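Dual specificity protein phosphatase 8 (Homo sapiens, PDB 4JMK) probably removes phosphate from phosphotyrosine, phosphoserine and phosphothreonine of proteins and, through its catalytic domain described here, restrains mitogen-activated protein kinases. Local coordinates at residues S30-A35 with Q83-S88; E61-W66 with F129-Q134; I98-I103 with D113-V118. The protein carries 1 engineered substitution. One frame throughout, in Å; residues are numbered along the deposited sequence.

Interaction 1 (S30-A35 with Q83-S88); sequences SYVLNA and QVIVHS. Engineered in segment 83-88: S88 (natural residue Cys). With SO4 (sulfate ion), chain C.
The imidazole of H87 meets V32 at its edge, where CG1 lies in the ring plane 3.6 Å from H87 CD2, while the carboxamide of N34 crosses obliquely, its plane turned 48° from the ring. N34 CG comes to 3.4 Å from H87 NE2, and one water joins H87 NE2 to N34 ND2, the latter weakly; N34 OD1 turns to S36 and ND2 also to the carbonyl of C39. H87 CG sits between the backbone N and the carbonyl carbon (chi1 78°), and beyond it ND1 hydrogen-bonds to S88 O at 3.1 Å, which fixes the rotation of the ring. Beneath these groups strands 29-34 and 83-87 run parallel, adjacent in the central sheet. L33 is gripped twice, its N-H by I85 O at 2.8 Å and its carbonyl by the N-H of H87; A35 N closes the series on H87 O. On the face shared with L33, V86 CG2 packs 4.0 Å from L33 CB, and V84 meets Y31 CB to CB. The pairing leads straight into the phosphate-binding P-loop: S88, engineered in place of the predicted nucleophilic cysteine, hydrogen-bonds sulfate O4 through OG at a doubtfully short 2.5 Å. R94 and backbone N-H groups of the loop also hold the sulfate, consistent with a site for substrate phosphate, and H87 is likely to steady the adjoining S88 carbonyl.

Interaction 2 (E61-W66 with F129-Q134); sequences EKLLPW and FNFLGQ
Two side-chain amides of helix 129-148 converge on one carbonyl, E61 O, which accepts from N130 ND2 at 2.7 Å and from Q134 NE2 at 2.9 Å. Both donors lie in the carbonyl plane, that of N130 on a lone pair, and E61 O lies close to each donor's own amide plane. The other end of the Q134 amide turns to the chain beyond: its OE1 takes the N-H of L63 at 2.6 Å on a lone pair and, more weakly, that of L64. One glutamine thus reads both a C=O and an N-H of the loop, using the two sides of its amide as a backbone neighbour would. Its chain runs extended beyond CG (chi2 173°), which carries CD out toward the loop. N130 OD1 also receives Q134 NE2, from above its carbonyl plane; NE2 thus serves two oxygens, and with the bonds to OE1 they would fix the turn of the glutamine amide. N130 ND2 has a further acceptor in the carbonyl of N58, and E61 directs its own carboxylate back to the N-H groups of K62 and N56. Around this polar core the packing is lighter. The F131 ring offers its edge to E61 O, with CE2 3.7 Å away, and its CD2 stands 4.3 Å from L63 CB. The L64 side chain lies against that of Q134, CG to CB at 4.0 Å. The contact joins the loop leading into helix 67-79 to the first turns of helix 129-148; L63 reaches T97 and I98 of helix 94-107, whereas F131, whose side chain is about 5 Å from the bound sulfate, touches R94 and T97 of that helix.

Interaction 3 (I98-I103 with D113-V118); sequences IAIAYI and DAYRFV
The helical segments 98-103 and 113-118 cross at 124°, their axes 8.5 Å apart at closest approach, with I100 and A114 nearest by CA. They belong to helices 94-107 and 111-121, consecutive helices of the dual specificity phosphatase catalytic domain, an alpha/beta fold in which the first of them follows the P-loop, and a short connection turns the chain back between them. The small A114 allows the close approach: its CB rests against I100 O at 3.6 Å and against I100 CG2. I100 spreads its branches over three partners. CG2, anti to the backbone N, touches Y115 N and the methyl of A114; CG1 goes to V118 CG2 at 3.6 Å; the I100 and Y115 side chains lie side by side, CD1 of the isoleucine 3.8 Å from CD1 of the tyrosine. An alanine in place of I100 would probably open a gap between A114, Y115 and V118, leaving the tyrosine ring freer to shift. Further along, I103 touches both F117 and V118, crossing the phenylalanine side chain at about a right angle. Partners from outside join the packing: L135 of helix 129-148 touches I100, and I6 of strand 4-7 touches both I103 and F117. The side-chain packing is apolar, and one methyl, I103 CD1, meets two partners: it sits 3.4 Å from F117 CD2 and, tighter than usual for two carbons, 3.5 Å from V118 CG2.

Following the chain, strand 29-34 supplies the first half of interaction 1, and the loop at 61-66 begins interaction 2 before strand 83-87 returns to close interaction 1 beside the catalytic position; these two contacts therefore cross. Helix 94-107 follows directly, and its pairing with helix 111-121 makes interaction 3, which comes after interaction 1 and is nested within the long loop that helix 129-148 finally closes through interaction 2. I98, on the first helix of interaction 3, touches A35, L33 and V86 of interaction 1 and L63 of interaction 2, while L132 meets Y115. Sheet, pre-helical loop and C-terminal helices are tied into one catalytic domain.

Interaction 1 (S30-A35 with Q83-S88)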
loop_
_atom_site.group_PDB
_atom_site.type_symbol
_atom_site.label_atom_id
_atom_site.label_comp_id
_atom_site.label_asym_id
_atom_site.label_seq_id
_atom_site.Cartn_x
_atom_site.Cartn_y
_atom_site.Cartn_z
ATOM N N SER A 30 12.756 6.433 -3.690
ATOM C CA SER A 30 12.793 6.620 -5.143
ATOM C C SER A 30 11.597 6.000 -5.872
ATOM O O SER A 30 11.349 6.327 -7.032
ATOM C CB SER A 30 14.111 6.082 -5.731
ATOM O OG SER A 30 14.184 4.654 -5.675
ATOM N N TYR A 31 10.856 5.121 -5.192
ATOM C CA TYR A 31 9.643 4.512 -5.756
ATOM C C TYR A 31 8.392 5.066 -5.079
ATOM O O TYR A 31 8.378 5.252 -3.856
ATOM C CB TYR A 31 9.643 3.002 -5.512
ATOM C CG TYR A 31 10.484 2.187 -6.465
ATOM C CD1 TYR A 31 11.868 2.192 -6.384
ATOM C CD2 TYR A 31 9.886 1.383 -7.422
ATOM C CE1 TYR A 31 12.631 1.425 -7.238
ATOM C CE2 TYR A 31 10.638 0.614 -8.281
ATOM C CZ TYR A 31 12.006 0.640 -8.185
ATOM O OH TYR A 31 12.757 -0.126 -9.042
ATOM N N VAL A 32 7.343 5.273 -5.868
ATOM C CA VAL A 32 6.071 5.812 -5.364
ATOM C C VAL A 32 4.868 5.047 -5.905
ATOM O O VAL A 32 4.704 4.895 -7.131
ATOM C CB VAL A 32 5.886 7.298 -5.731
ATOM C CG1 VAL A 32 4.449 7.774 -5.355
ATOM C CG2 VAL A 32 6.933 8.162 -5.020
ATOM N N LEU A 33 4.030 4.569 -4.987
ATOM C CA LEU A 33 2.741 3.977 -5.329
ATOM C C LEU A 33 1.660 4.944 -4.866
ATOM O O LEU A 33 1.467 5.149 -3.668
ATOM C CB LEU A 33 2.574 2.613 -4.646
ATOM C CG LEU A 33 1.350 1.774 -5.007
ATOM C CD1 LEU A 33 1.198 1.650 -6.474
ATOM C CD2 LEU A 33 1.468 0.371 -4.380
ATOM N N ASN A 34 0.973 5.542 -5.830
ATOM C CA ASN A 34 0.033 6.634 -5.602
ATOM C C ASN A 34 -1.375 6.084 -5.749
ATOM O O ASN A 34 -1.818 5.788 -6.869
ATOM C CB ASN A 34 0.309 7.698 -6.665
ATOM C CG ASN A 34 -0.609 8.901 -6.574
ATOM O OD1 ASN A 34 -1.727 8.825 -6.067
ATOM N ND2 ASN A 34 -0.149 10.018 -7.124
ATOM N N ALA A 35 -2.075 5.938 -4.624
ATOM C CA ALA A 35 -3.415 5.355 -4.631
ATOM C C ALA A 35 -4.441 6.469 -4.608
ATOM O O ALA A 35 -5.015 6.769 -3.560
ATOM C CB ALA A 35 -3.602 4.438 -3.427
ATOM N N GLN A 83 13.463 1.655 -1.481
ATOM C CA GLN A 83 12.292 1.893 -0.643
ATOM C C GLN A 83 11.180 2.475 -1.499
ATOM O O GLN A 83 11.447 3.255 -2.418
ATOM C CB GLN A 83 12.624 2.865 0.497
ATOM C CG GLN A 83 13.680 2.353 1.470
ATOM C CD GLN A 83 15.072 2.721 1.016
ATOM O OE1 GLN A 83 15.482 3.880 1.125
ATOM N NE2 GLN A 83 15.802 1.746 0.482
ATOM N N VAL A 84 9.937 2.093 -1.197
ATOM C CA VAL A 84 8.769 2.608 -1.906
ATOM C C VAL A 84 7.850 3.247 -0.881
ATOM O O VAL A 84 7.720 2.737 0.240
ATOM C CB VAL A 84 8.032 1.479 -2.691
ATOM C CG1 VAL A 84 7.737 0.294 -1.786
ATOM C CG2 VAL A 84 6.743 1.991 -3.324
ATOM N N ILE A 85 7.251 4.381 -1.230
ATOM C CA ILE A 85 6.207 4.930 -0.388
ATOM C C ILE A 85 4.864 4.719 -1.065
ATOM O O ILE A 85 4.697 4.966 -2.275
ATOM C CB ILE A 85 6.425 6.427 -0.065
ATOM C CG1 ILE A 85 5.316 6.942 0.855
ATOM C CG2 ILE A 85 6.478 7.246 -1.322
ATOM C CD1 ILE A 85 5.402 8.429 1.124
ATOM N N VAL A 86 3.919 4.222 -0.278
ATOM C CA VAL A 86 2.547 4.102 -0.727
ATOM C C VAL A 86 1.793 5.250 -0.073
ATOM O O VAL A 86 1.857 5.427 1.149
ATOM C CB VAL A 86 1.930 2.789 -0.272
ATOM C CG1 VAL A 86 0.537 2.654 -0.858
ATOM C CG2 VAL A 86 2.793 1.649 -0.729
ATOM N N HIS A 87 1.089 6.040 -0.875
ATOM C CA HIS A 87 0.407 7.209 -0.333
ATOM C C HIS A 87 -0.932 7.424 -1.001
ATOM O O HIS A 87 -1.212 6.879 -2.074
ATOM C CB HIS A 87 1.259 8.479 -0.512
ATOM C CG HIS A 87 1.213 9.042 -1.897
ATOM N ND1 HIS A 87 0.287 9.994 -2.290
ATOM C CD2 HIS A 87 1.961 8.778 -2.995
ATOM C CE1 HIS A 87 0.473 10.287 -3.562
ATOM N NE2 HIS A 87 1.481 9.565 -4.017
ATOM N N SER A 88 -1.771 8.213 -0.339
ATOM C CA SER A 88 -2.966 8.741 -0.969
ATOM C C SER A 88 -3.043 10.202 -0.550
ATOM O O SER A 88 -2.006 10.836 -0.363
ATOM C CB SER A 88 -4.193 7.932 -0.542
ATOM O OG SER A 88 -4.084 7.524 0.812
HETATM S S SO4 C . -6.950 8.442 2.037
HETATM O O1 SO4 C . -6.494 9.638 1.329
HETATM O O2 SO4 C . -7.727 7.639 1.099
HETATM O O3 SO4 C . -7.788 8.854 3.151
HETATM O O4 SO4 C . -5.841 7.676 2.549
HETATM O O HOH W 1 14.397 3.891 -3.155
HETATM O O HOH W 2 2.486 10.626 -6.242
#

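Interaction 2 (E61-W66 with F129-Q134)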
loop_
_atom_site.group_PDB
_atom_site.type_symbol
_atom_site.label_atom_id
_atom_site.label_comp_id
_atom_site.label_asym_id
_atom_site.label_seq_id
_atom_site.Cartn_x
_atom_site.Cartn_y
_atom_site.Cartn_z
ATOM N N GLU A 61 -16.064 2.416 -4.210
ATOM C CA GLU A 61 -14.873 2.253 -5.026
ATOM C C GLU A 61 -14.300 0.854 -4.844
ATOM O O GLU A 61 -14.439 0.213 -3.797
ATOM C CB GLU A 61 -13.822 3.313 -4.696
ATOM C CG GLU A 61 -12.568 3.246 -5.550
ATOM C CD GLU A 61 -12.793 3.706 -6.978
ATOM O OE1 GLU A 61 -12.605 4.909 -7.240
ATOM O OE2 GLU A 61 -13.144 2.872 -7.841
ATOM N N LYS A 62 -13.635 0.387 -5.884
ATOM C CA LYS A 62 -13.222 -0.990 -5.931
ATOM C C LYS A 62 -11.678 -1.102 -6.033
ATOM O O LYS A 62 -11.053 -0.625 -6.996
ATOM C CB LYS A 62 -13.992 -1.638 -7.079
ATOM C CG LYS A 62 -14.243 -3.115 -6.943
ATOM C CD LYS A 62 -14.039 -3.757 -8.312
ATOM C CE LYS A 62 -12.852 -3.098 -9.022
ATOM N NZ LYS A 62 -11.650 -2.902 -8.140
ATOM N N LEU A 63 -11.063 -1.702 -5.020
ATOM C CA LEU A 63 -9.608 -1.735 -4.881
ATOM C C LEU A 63 -9.081 -3.146 -5.194
ATOM O O LEU A 63 -7.905 -3.326 -5.512
ATOM C CB LEU A 63 -9.246 -1.346 -3.439
ATOM C CG LEU A 63 -7.819 -1.449 -2.896
ATOM C CD1 LEU A 63 -6.825 -0.742 -3.797
ATOM C CD2 LEU A 63 -7.747 -0.881 -1.477
ATOM N N LEU A 64 -9.958 -4.144 -5.100
ATOM C CA LEU A 64 -9.565 -5.567 -5.169
ATOM C C LEU A 64 -8.591 -6.049 -6.277
ATOM O O LEU A 64 -7.559 -6.683 -5.956
ATOM C CB LEU A 64 -10.798 -6.479 -5.129
ATOM C CG LEU A 64 -11.021 -7.298 -3.866
ATOM C CD1 LEU A 64 -12.329 -8.075 -3.979
ATOM C CD2 LEU A 64 -9.852 -8.243 -3.634
ATOM N N PRO A 65 -8.896 -5.759 -7.568
ATOM C CA PRO A 65 -8.077 -6.169 -8.706
ATOM C C PRO A 65 -6.853 -5.333 -8.879
ATOM O O PRO A 65 -6.149 -5.569 -9.849
ATOM C CB PRO A 65 -8.974 -5.883 -9.905
ATOM C CG PRO A 65 -9.737 -4.729 -9.462
ATOM C CD PRO A 65 -10.090 -5.089 -8.058
ATOM N N TRP A 66 -6.612 -4.354 -8.014
ATOM C CA TRP A 66 -5.363 -3.592 -8.073
ATOM C C TRP A 66 -4.371 -4.120 -7.063
ATOM O O TRP A 66 -3.210 -3.736 -7.089
ATOM C CB TRP A 66 -5.625 -2.116 -7.767
ATOM C CG TRP A 66 -6.343 -1.400 -8.862
ATOM C CD1 TRP A 66 -7.646 -0.988 -8.864
ATOM C CD2 TRP A 66 -5.789 -0.991 -10.118
ATOM N NE1 TRP A 66 -7.940 -0.355 -10.054
ATOM C CE2 TRP A 66 -6.816 -0.346 -10.841
ATOM C CE3 TRP A 66 -4.526 -1.112 -10.706
ATOM C CZ2 TRP A 66 -6.612 0.184 -12.121
ATOM C CZ3 TRP A 66 -4.328 -0.593 -11.974
ATOM C CH2 TRP A 66 -5.366 0.048 -12.667
ATOM N N PHE A 129 -14.941 1.243 5.604
ATOM C CA PHE A 129 -15.366 -0.144 5.768
ATOM C C PHE A 129 -15.373 -0.910 4.450
ATOM O O PHE A 129 -15.118 -2.118 4.421
ATOM C CB PHE A 129 -16.762 -0.183 6.382
ATOM C CG PHE A 129 -16.810 0.313 7.798
ATOM C CD1 PHE A 129 -17.837 1.148 8.221
ATOM C CD2 PHE A 129 -15.844 -0.076 8.714
ATOM C CE1 PHE A 129 -17.892 1.597 9.533
ATOM C CE2 PHE A 129 -15.894 0.370 10.022
ATOM C CZ PHE A 129 -16.916 1.209 10.433
ATOM N N ASN A 130 -15.710 -0.215 3.371
ATOM C CA ASN A 130 -15.717 -0.826 2.046
ATOM C C ASN A 130 -14.338 -1.424 1.706
ATOM O O ASN A 130 -14.241 -2.563 1.238
ATOM C CB ASN A 130 -16.178 0.210 1.010
ATOM C CG ASN A 130 -15.953 -0.237 -0.426
ATOM O OD1 ASN A 130 -16.368 -1.329 -0.820
ATOM N ND2 ASN A 130 -15.291 0.609 -1.216
ATOM N N PHE A 131 -13.268 -0.670 1.957
ATOM C CA PHE A 131 -11.913 -1.181 1.702
ATOM C C PHE A 131 -11.525 -2.304 2.648
ATOM O O PHE A 131 -10.903 -3.295 2.238
ATOM C CB PHE A 131 -10.873 -0.048 1.765
ATOM C CG PHE A 131 -11.041 0.978 0.683
ATOM C CD1 PHE A 131 -10.588 2.277 0.863
ATOM C CD2 PHE A 131 -11.670 0.643 -0.516
ATOM C CE1 PHE A 131 -10.764 3.232 -0.136
ATOM C CE2 PHE A 131 -11.842 1.592 -1.526
ATOM C CZ PHE A 131 -11.388 2.887 -1.333
ATOM N N LEU A 132 -11.890 -2.171 3.918
ATOM C CA LEU A 132 -11.610 -3.240 4.877
ATOM C C LEU A 132 -12.293 -4.564 4.480
ATOM O O LEU A 132 -11.705 -5.642 4.608
ATOM C CB LEU A 132 -12.020 -2.815 6.298
ATOM C CG LEU A 132 -11.133 -1.784 6.986
ATOM C CD1 LEU A 132 -11.694 -1.439 8.358
ATOM C CD2 LEU A 132 -9.701 -2.321 7.101
ATOM N N GLY A 133 -13.526 -4.479 3.983
ATOM C CA GLY A 133 -14.223 -5.665 3.505
ATOM C C GLY A 133 -13.551 -6.304 2.296
ATOM O O GLY A 133 -13.514 -7.534 2.173
ATOM N N GLN A 134 -13.023 -5.477 1.393
ATOM C CA GLN A 134 -12.279 -5.996 0.246
ATOM C C GLN A 134 -11.013 -6.731 0.689
ATOM O O GLN A 134 -10.615 -7.707 0.057
ATOM C CB GLN A 134 -12.002 -4.880 -0.772
ATOM C CG GLN A 134 -13.283 -4.383 -1.449
ATOM C CD GLN A 134 -13.079 -3.163 -2.335
ATOM O OE1 GLN A 134 -12.140 -3.105 -3.132
ATOM N NE2 GLN A 134 -13.972 -2.182 -2.207
#

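Interaction 3 (I98-I103 with D113-V118)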
loop_
_atom_site.group_PDB
_atom_site.type_symbol
_atom_site.label_atom_id
_atom_site.label_comp_id
_atom_site.label_asym_id
_atom_site.label_seq_id
_atom_site.Cartn_x
_atom_site.Cartn_y
_atom_site.Cartn_z
ATOM N N ILE A 98 -3.759 -0.836 0.999
ATOM C CA ILE A 98 -2.744 -1.507 0.179
ATOM C C ILE A 98 -1.597 -2.057 1.025
ATOM O O ILE A 98 -1.187 -3.214 0.846
ATOM C CB ILE A 98 -2.239 -0.587 -0.947
ATOM C CG1 ILE A 98 -3.361 -0.399 -1.971
ATOM C CG2 ILE A 98 -0.969 -1.168 -1.631
ATOM C CD1 ILE A 98 -3.100 0.699 -3.014
ATOM N N ALA A 99 -1.099 -1.249 1.965
ATOM C CA ALA A 99 -0.044 -1.697 2.878
ATOM C C ALA A 99 -0.477 -2.925 3.667
ATOM O O ALA A 99 0.318 -3.864 3.860
ATOM C CB ALA A 99 0.345 -0.577 3.831
ATOM N N ILE A 100 -1.723 -2.918 4.134
ATOM C CA ILE A 100 -2.244 -4.062 4.902
ATOM C C ILE A 100 -2.272 -5.308 4.036
ATOM O O ILE A 100 -1.827 -6.367 4.469
ATOM C CB ILE A 100 -3.649 -3.780 5.504
ATOM C CG1 ILE A 100 -3.540 -2.651 6.531
ATOM C CG2 ILE A 100 -4.207 -5.037 6.187
ATOM C CD1 ILE A 100 -4.867 -1.982 6.890
ATOM N N ALA A 101 -2.786 -5.190 2.814
ATOM C CA ALA A 101 -2.804 -6.336 1.900
ATOM C C ALA A 101 -1.393 -6.870 1.621
ATOM O O ALA A 101 -1.187 -8.081 1.506
ATOM C CB ALA A 101 -3.511 -5.968 0.593
ATOM N N TYR A 102 -0.418 -5.972 1.495
ATOM C CA TYR A 102 0.944 -6.410 1.223
ATOM C C TYR A 102 1.477 -7.293 2.350
ATOM O O TYR A 102 2.134 -8.312 2.108
ATOM C CB TYR A 102 1.879 -5.209 1.016
ATOM C CG TYR A 102 3.296 -5.654 0.754
ATOM C CD1 TYR A 102 3.697 -6.041 -0.521
ATOM C CD2 TYR A 102 4.227 -5.720 1.783
ATOM C CE1 TYR A 102 5.003 -6.479 -0.758
ATOM C CE2 TYR A 102 5.529 -6.150 1.552
ATOM C CZ TYR A 102 5.902 -6.524 0.281
ATOM O OH TYR A 102 7.187 -6.953 0.052
ATOM N N ILE A 103 1.203 -6.894 3.585
ATOM C CA ILE A 103 1.663 -7.663 4.734
ATOM C C ILE A 103 0.938 -8.988 4.807
ATOM O O ILE A 103 1.547 -10.025 5.096
ATOM C CB ILE A 103 1.497 -6.856 6.027
ATOM C CG1 ILE A 103 2.487 -5.692 6.005
ATOM C CG2 ILE A 103 1.756 -7.701 7.254
ATOM C CD1 ILE A 103 2.177 -4.665 7.011
ATOM N N ASP A 113 -4.616 -9.528 11.827
ATOM C CA ASP A 113 -3.270 -9.282 12.315
ATOM C C ASP A 113 -2.552 -8.244 11.440
ATOM O O ASP A 113 -1.820 -7.383 11.941
ATOM C CB ASP A 113 -2.486 -10.594 12.368
ATOM C CG ASP A 113 -2.923 -11.495 13.517
ATOM O OD1 ASP A 113 -3.543 -10.991 14.477
ATOM O OD2 ASP A 113 -2.631 -12.710 13.459
ATOM N N ALA A 114 -2.769 -8.304 10.129
ATOM C CA ALA A 114 -2.113 -7.339 9.243
ATOM C C ALA A 114 -2.644 -5.926 9.469
ATOM O O ALA A 114 -1.875 -4.957 9.447
ATOM C CB ALA A 114 -2.278 -7.747 7.796
ATOM N N TYR A 115 -3.953 -5.808 9.692
ATOM C CA TYR A 115 -4.567 -4.515 10.025
ATOM C C TYR A 115 -3.934 -3.975 11.304
ATOM O O TYR A 115 -3.529 -2.809 11.372
ATOM C CB TYR A 115 -6.082 -4.712 10.188
ATOM C CG TYR A 115 -6.935 -3.495 10.500
ATOM C CD1 TYR A 115 -6.446 -2.200 10.378
ATOM C CD2 TYR A 115 -8.253 -3.661 10.936
ATOM C CE1 TYR A 115 -7.259 -1.098 10.672
ATOM C CE2 TYR A 115 -9.061 -2.573 11.236
ATOM C CZ TYR A 115 -8.559 -1.299 11.098
ATOM O OH TYR A 115 -9.369 -0.220 11.396
ATOM N N ARG A 116 -3.830 -4.829 12.319
ATOM C CA ARG A 116 -3.243 -4.411 13.590
ATOM C C ARG A 116 -1.756 -4.040 13.428
ATOM O O ARG A 116 -1.273 -3.097 14.067
ATOM C CB ARG A 116 -3.421 -5.524 14.634
ATOM C CG ARG A 116 -3.065 -5.145 16.065
ATOM C CD ARG A 116 -3.247 -6.352 16.985
ATOM N NE ARG A 116 -2.484 -7.499 16.495
ATOM C CZ ARG A 116 -2.596 -8.741 16.957
ATOM N NH1 ARG A 116 -3.449 -9.017 17.934
ATOM N NH2 ARG A 116 -1.852 -9.709 16.437
ATOM N N PHE A 117 -1.035 -4.776 12.579
ATOM C CA PHE A 117 0.388 -4.495 12.335
ATOM C C PHE A 117 0.580 -3.071 11.795
ATOM O O PHE A 117 1.453 -2.318 12.259
ATOM C CB PHE A 117 0.979 -5.523 11.360
ATOM C CG PHE A 117 2.472 -5.388 11.140
ATOM C CD1 PHE A 117 3.364 -6.251 11.774
ATOM C CD2 PHE A 117 2.980 -4.428 10.282
ATOM C CE1 PHE A 117 4.734 -6.142 11.558
ATOM C CE2 PHE A 117 4.351 -4.308 10.054
ATOM C CZ PHE A 117 5.230 -5.154 10.695
ATOM N N VAL A 118 -0.233 -2.697 10.813
ATOM C CA VAL A 118 -0.097 -1.374 10.223
ATOM C C VAL A 118 -0.629 -0.318 11.174
ATOM O O VAL A 118 -0.030 0.755 11.336
ATOM C CB VAL A 118 -0.811 -1.294 8.879
ATOM C CG1 VAL A 118 -0.689 0.128 8.288
ATOM C CG2 VAL A 118 -0.203 -2.330 7.934
#